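Local atomic coordinates of thiamin pyrophosphokinase (Geobacillus thermodenitrificans, PDB entry 3K94), a protein that transfers a pyrophosphate group from ATP to thiamin, making the cofactor thiamin diphosphate. Residues B[131-136]-B[203-208]. Sequence-based numbering, arbitrary orientation.
Sequences NVLTVH and ILMMIR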
loop_
_atom_site.group_PDB
_atom_site.type_symbol
_atom_site.label_atom_id
_atom_site.label_comp_id
_atom_site.label_asym_id
_atom_site.label_seq_id
_atom_site.Cartn_x
_atom_site.Cartn_y
_atom_site.Cartn_z
ATOM N N ASN B 131 -2.885 7.505 -7.758
ATOM C CA ASN B 131 -3.376 6.140 -7.908
ATOM C C ASN B 131 -4.879 6.036 -7.917
ATOM O O ASN B 131 -5.563 6.821 -7.281
ATOM C CB ASN B 131 -2.910 5.279 -6.735
ATOM C CG ASN B 131 -1.398 5.236 -6.590
ATOM O OD1 ASN B 131 -0.744 4.358 -7.145
ATOM N ND2 ASN B 131 -0.843 6.171 -5.825
ATOM N N VAL B 132 -5.377 5.015 -8.591
ATOM C CA VAL B 132 -6.719 4.546 -8.355
ATOM C C VAL B 132 -6.598 3.039 -8.221
ATOM O O VAL B 132 -6.043 2.370 -9.080
ATOM C CB VAL B 132 -7.716 4.949 -9.474
ATOM C CG1 VAL B 132 -7.166 4.563 -10.832
ATOM C CG2 VAL B 132 -9.050 4.274 -9.249
ATOM N N LEU B 133 -7.098 2.513 -7.114
ATOM C CA LEU B 133 -6.969 1.093 -6.830
ATOM C C LEU B 133 -8.356 0.491 -6.731
ATOM O O LEU B 133 -9.251 1.076 -6.119
ATOM C CB LEU B 133 -6.145 0.873 -5.545
ATOM C CG LEU B 133 -5.845 -0.553 -5.061
ATOM C CD1 LEU B 133 -4.666 -0.537 -4.110
ATOM C CD2 LEU B 133 -7.071 -1.169 -4.376
ATOM N N THR B 134 -8.531 -0.657 -7.381
ATOM C CA THR B 134 -9.806 -1.350 -7.430
ATOM C C THR B 134 -9.570 -2.858 -7.383
ATOM O O THR B 134 -8.505 -3.346 -7.774
ATOM C CB THR B 134 -10.607 -1.021 -8.720
ATOM O OG1 THR B 134 -9.811 -1.297 -9.888
ATOM C CG2 THR B 134 -11.044 0.434 -8.740
ATOM N N VAL B 135 -10.567 -3.595 -6.902
ATOM C CA VAL B 135 -10.511 -5.056 -6.915
ATOM C C VAL B 135 -11.743 -5.581 -7.644
ATOM O O VAL B 135 -12.795 -4.938 -7.635
ATOM C CB VAL B 135 -10.413 -5.651 -5.486
ATOM C CG1 VAL B 135 -9.178 -5.098 -4.755
ATOM C CG2 VAL B 135 -11.668 -5.348 -4.711
ATOM N N HIS B 136 -11.618 -6.745 -8.272
ATOM C CA HIS B 136 -12.654 -7.217 -9.189
ATOM C C HIS B 136 -12.933 -8.714 -9.089
ATOM O O HIS B 136 -12.018 -9.524 -8.896
ATOM C CB HIS B 136 -12.261 -6.888 -10.634
ATOM C CG HIS B 136 -12.087 -5.427 -10.889
ATOM N ND1 HIS B 136 -10.860 -4.800 -10.826
ATOM C CD2 HIS B 136 -12.987 -4.462 -11.186
ATOM C CE1 HIS B 136 -11.012 -3.513 -11.083
ATOM N NE2 HIS B 136 -12.296 -3.280 -11.291
ATOM N N ILE B 203 -9.990 -13.527 -8.210
ATOM C CA ILE B 203 -10.152 -12.159 -7.735
ATOM C C ILE B 203 -8.911 -11.357 -8.078
ATOM O O ILE B 203 -7.799 -11.754 -7.742
ATOM C CB ILE B 203 -10.344 -12.104 -6.213
ATOM C CG1 ILE B 203 -11.482 -13.024 -5.773
ATOM C CG2 ILE B 203 -10.613 -10.666 -5.753
ATOM C CD1 ILE B 203 -11.773 -12.923 -4.300
ATOM N N LEU B 204 -9.095 -10.213 -8.723
ATOM C CA LEU B 204 -7.963 -9.509 -9.312
ATOM C C LEU B 204 -7.922 -8.041 -8.930
ATOM O O LEU B 204 -8.946 -7.349 -8.962
ATOM C CB LEU B 204 -8.018 -9.629 -10.832
ATOM C CG LEU B 204 -6.861 -9.028 -11.621
ATOM C CD1 LEU B 204 -5.667 -9.970 -11.551
ATOM C CD2 LEU B 204 -7.263 -8.795 -13.069
HETATM N N MSE B 205 -6.732 -7.561 -8.589
HETATM C CA MSE B 205 -6.555 -6.161 -8.253
HETATM C C MSE B 205 -6.002 -5.380 -9.429
HETATM O O MSE B 205 -5.048 -5.811 -10.069
HETATM C CB MSE B 205 -5.619 -6.019 -7.049
HETATM C CG MSE B 205 -5.308 -4.581 -6.696
HETATM SE SE MSE B 205 -4.175 -4.374 -5.094
HETATM C CE MSE B 205 -2.797 -5.681 -5.504
HETATM N N MSE B 206 -6.601 -4.228 -9.719
HETATM C CA MSE B 206 -6.010 -3.314 -10.691
HETATM C C MSE B 206 -5.557 -2.014 -10.048
HETATM O O MSE B 206 -6.293 -1.408 -9.283
HETATM C CB MSE B 206 -6.967 -2.993 -11.841
HETATM C CG MSE B 206 -6.357 -1.989 -12.834
HETATM SE SE MSE B 206 -7.487 -1.526 -14.389
HETATM C CE MSE B 206 -9.106 -0.905 -13.454
ATOM N N ILE B 207 -4.337 -1.593 -10.359
ATOM C CA ILE B 207 -3.888 -0.268 -9.971
ATOM C C ILE B 207 -3.488 0.534 -11.204
ATOM O O ILE B 207 -2.665 0.090 -11.998
ATOM C CB ILE B 207 -2.722 -0.329 -8.972
ATOM C CG1 ILE B 207 -3.175 -1.008 -7.675
ATOM C CG2 ILE B 207 -2.208 1.085 -8.687
ATOM C CD1 ILE B 207 -2.021 -1.486 -6.781
ATOM N N ARG B 208 -4.115 1.694 -11.380
ATOM C CA ARG B 208 -3.709 2.634 -12.417
ATOM C C ARG B 208 -3.018 3.760 -11.701
ATOM O O ARG B 208 -3.539 4.295 -10.727
ATOM C CB ARG B 208 -4.910 3.164 -13.214
ATOM C CG ARG B 208 -5.725 2.094 -13.924
ATOM C CD ARG B 208 -6.904 2.705 -14.688
ATOM N NE ARG B 208 -6.466 3.390 -15.904
ATOM C CZ ARG B 208 -7.272 3.986 -16.787
ATOM N NH1 ARG B 208 -8.592 4.001 -16.618
ATOM N NH2 ARG B 208 -6.746 4.582 -17.845
#
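The carbonyl O of Leu204 is approached by two groups of the facing strand: His136 N donates to it at 2.8 Å, over a rather bent N-H...O angle of 133°, and Val135 CA adds a weak C-H...O contact at 3.4 Å. Leu204 N returns a straighter bond to His136 O, and the same exchange joins Thr134 with Met206 and Val132 with Arg208. These six backbone bonds make 131-136 and 204-208 regular antiparallel neighbours, in which the intervening Leu133–Ile207 and Val135–Met205 are non-hydrogen-bonded pairs.

On the face of those two pairs all four side chains are apolar, as a buried layer demands. Leu133 CG, anti to its backbone N (chi1 -178°), meets Ile207 CG1 at 3.8 Å. Its CD1 lies 4.0 Å from SE of Met205, a selenomethionine like Met206; the two chains cross at an angle, and the end of Met205 leads away from 131-136. The other face is more mixed. Beta-branched Val132, well suited to an extended backbone, sets CG1 3.6 Å from Arg208 CB; the arginine's aliphatic stem thus packs on valine while its guanidinium goes on to bond Met144 O. Met206 bends at chi3 (56°), its methyl lying beside Thr134 and His136. Partly exposed His136 suits its place by turning an aromatic ring to those of Tyr141 and Phe197.

Asn131 spends its amide on Asp128 and on the backbone of Leu106 and Gly104 of the second subunit. Phe110 of that subunit packs on Leu133, Met205 and Ile207, so their face adjoins the dimer interface. Helix 106-118 of the same chain covers Val135 and Leu133 through Leu116 and Leu117, whereas His136 and Met206 meet strand 194-199; the pair belongs to the antiparallel part of the large mixed sheet, flanked by strands 125-128 and 151-156.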